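Local coordinates for CSEP0064 putative effector protein (Blumeria graminis f. sp. hordei, PDB 6FMB) that binds host RNA as a non-catalytic homolog of fungal RNases and protects host ribosomal RNA from degradation induced by ribosome-inactivating proteins, at residues T10-E14 with R15-A19. Sequence-based numbering, arbitrary orientation.
Sequences TEIPE and RNVRA
Ile12 meets Val17 methyl to methyl where strand 10-13 is followed directly by helix 14-24. Its branch CG2, anti to the backbone N, lies 3.8 Å from CG2 of Val17, the two side chains crossing at about a right angle. Pro13, at the N-cap position, turns its ring to Asn16, whose side chain passes it at a slant, ND2 3.7 Å from CD of Pro13. That ND2 is bonded elsewhere, to the carbonyls of Glu57 and Ser59, which probably hold the amide beside the ring. The carbonyl O of Pro13 faces the first helical turn and takes two weak hydrogen bonds, from Asn16 N (3.0 Å) and from Val17 N (3.4 Å). One residue on, O of Glu14 accepts a straighter bond from Arg18 N (3.0 Å, 167° at the hydrogen). In one of its two conformers Glu14 also forms a salt bridge, with a weak hydrogen bond, to Arg18, whose chain bends at chi3 (-47°) to bring NH2 within 3.3 Å of OE1. OE1 sits at the guanidinium edge, yet the two planes stand 85° apart; CA of Arg15 lies over the rim of one guanidinium face. Trp5 of strand 4-7 touches Glu14 and Val17, and Ile12 and Asn16 pack on Val56 of strand 51-56, so the junction joins the three-stranded sheet to the four-stranded one, consistent with a fungal RNase-like fold.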
loop_
_atom_site.group_PDB
_atom_site.type_symbol
_atom_site.label_atom_id
_atom_site.label_comp_id
_atom_site.label_asym_id
_atom_site.label_seq_id
_atom_site.Cartn_x
_atom_site.Cartn_y
_atom_site.Cartn_z
ATOM N N THR A 10 3.962 -7.093 -13.221
ATOM C CA THR A 10 4.386 -7.924 -12.084
ATOM C C THR A 10 3.170 -8.141 -11.187
ATOM O O THR A 10 2.474 -7.188 -10.847
ATOM C CB THR A 10 5.544 -7.250 -11.296
ATOM O OG1 THR A 10 6.712 -7.128 -12.136
ATOM C CG2 THR A 10 5.921 -8.050 -10.061
ATOM N N GLU A 11 2.912 -9.404 -10.821
ATOM C CA GLU A 11 1.819 -9.719 -9.906
ATOM C C GLU A 11 2.211 -9.439 -8.454
ATOM O O GLU A 11 3.245 -9.939 -7.980
ATOM C CB GLU A 11 1.434 -11.197 -10.045
ATOM C CG GLU A 11 0.430 -11.616 -8.993
ATOM C CD GLU A 11 -0.179 -12.972 -9.210
ATOM O OE1 GLU A 11 -0.164 -13.461 -10.353
ATOM O OE2 GLU A 11 -0.720 -13.515 -8.235
ATOM N N ILE A 12 1.369 -8.673 -7.765
ATOM C CA ILE A 12 1.463 -8.517 -6.313
ATOM C C ILE A 12 0.361 -9.394 -5.712
ATOM O O ILE A 12 -0.836 -9.143 -5.952
ATOM C CB ILE A 12 1.262 -7.052 -5.877
ATOM C CG1 ILE A 12 2.227 -6.090 -6.591
ATOM C CG2 ILE A 12 1.383 -6.942 -4.351
ATOM C CD1 ILE A 12 3.684 -6.427 -6.519
ATOM N N PRO A 13 0.762 -10.428 -4.937
ATOM C CA PRO A 13 -0.241 -11.297 -4.350
ATOM C C PRO A 13 -1.269 -10.559 -3.481
ATOM O O PRO A 13 -0.893 -9.701 -2.695
ATOM C CB PRO A 13 0.604 -12.240 -3.468
ATOM C CG PRO A 13 1.970 -12.238 -4.036
ATOM C CD PRO A 13 2.134 -10.865 -4.608
ATOM N N GLU A 14 -2.537 -10.941 -3.581
ATOM C CA GLU A 14 -3.588 -10.292 -2.768
ATOM C C GLU A 14 -3.292 -10.355 -1.254
ATOM O O GLU A 14 -3.560 -9.394 -0.534
ATOM C CB GLU A 14 -4.978 -10.904 -3.059
ATOM C CG GLU A 14 -6.145 -10.189 -2.376
ATOM C CD GLU A 14 -7.405 -11.043 -2.239
ATOM O OE1 GLU A 14 -8.165 -10.780 -1.297
ATOM O OE2 GLU A 14 -7.629 -11.981 -3.032
ATOM N N ARG A 15 -2.754 -11.500 -0.797
ATOM C CA ARG A 15 -2.512 -11.653 0.639
ATOM C C ARG A 15 -1.462 -10.670 1.152
ATOM O O ARG A 15 -1.495 -10.268 2.329
ATOM C CB ARG A 15 -2.166 -13.101 1.003
ATOM C CG ARG A 15 -0.759 -13.592 0.693
ATOM C CD ARG A 15 -0.715 -15.107 0.930
ATOM N NE ARG A 15 0.612 -15.684 1.108
ATOM C CZ ARG A 15 0.845 -16.934 1.534
ATOM N NH1 ARG A 15 2.111 -17.400 1.634
ATOM N NH2 ARG A 15 -0.191 -17.743 1.865
ATOM N N ASN A 16 -0.531 -10.282 0.267
ATOM C CA ASN A 16 0.469 -9.272 0.633
ATOM C C ASN A 16 -0.166 -7.896 0.822
ATOM O O ASN A 16 0.189 -7.137 1.730
ATOM C CB ASN A 16 1.602 -9.156 -0.415
ATOM C CG ASN A 16 2.561 -10.335 -0.420
ATOM O OD1 ASN A 16 2.392 -11.293 0.313
ATOM N ND2 ASN A 16 3.592 -10.232 -1.240
ATOM N N VAL A 17 -1.121 -7.564 -0.050
ATOM C CA VAL A 17 -1.813 -6.300 0.037
ATOM C C VAL A 17 -2.654 -6.272 1.316
ATOM O O VAL A 17 -2.611 -5.287 2.046
ATOM C CB VAL A 17 -2.669 -6.037 -1.227
ATOM C CG1 VAL A 17 -3.535 -4.794 -1.078
ATOM C CG2 VAL A 17 -1.758 -5.919 -2.455
ATOM N N ARG A 18 -3.367 -7.362 1.606
ATOM C CA ARG A 18 -4.159 -7.437 2.831
ATOM C C ARG A 18 -3.267 -7.306 4.078
ATOM O O ARG A 18 -3.626 -6.619 5.037
ATOM C CB ARG A 18 -4.946 -8.752 2.885
ATOM C CG ARG A 18 -6.093 -8.988 1.915
ATOM C CD ARG A 18 -6.967 -10.157 2.441
ATOM N NE ARG A 18 -6.164 -11.339 2.864
ATOM C CZ ARG A 18 -5.906 -12.413 2.108
ATOM N NH1 ARG A 18 -5.141 -13.398 2.572
ATOM N NH2 ARG A 18 -6.387 -12.506 0.880
ATOM N N ALA A 19 -2.096 -7.950 4.072
ATOM C CA ALA A 19 -1.142 -7.825 5.191
ATOM C C ALA A 19 -0.685 -6.368 5.337
ATOM O O ALA A 19 -0.555 -5.863 6.456
ATOM C CB ALA A 19 0.043 -8.746 4.992
#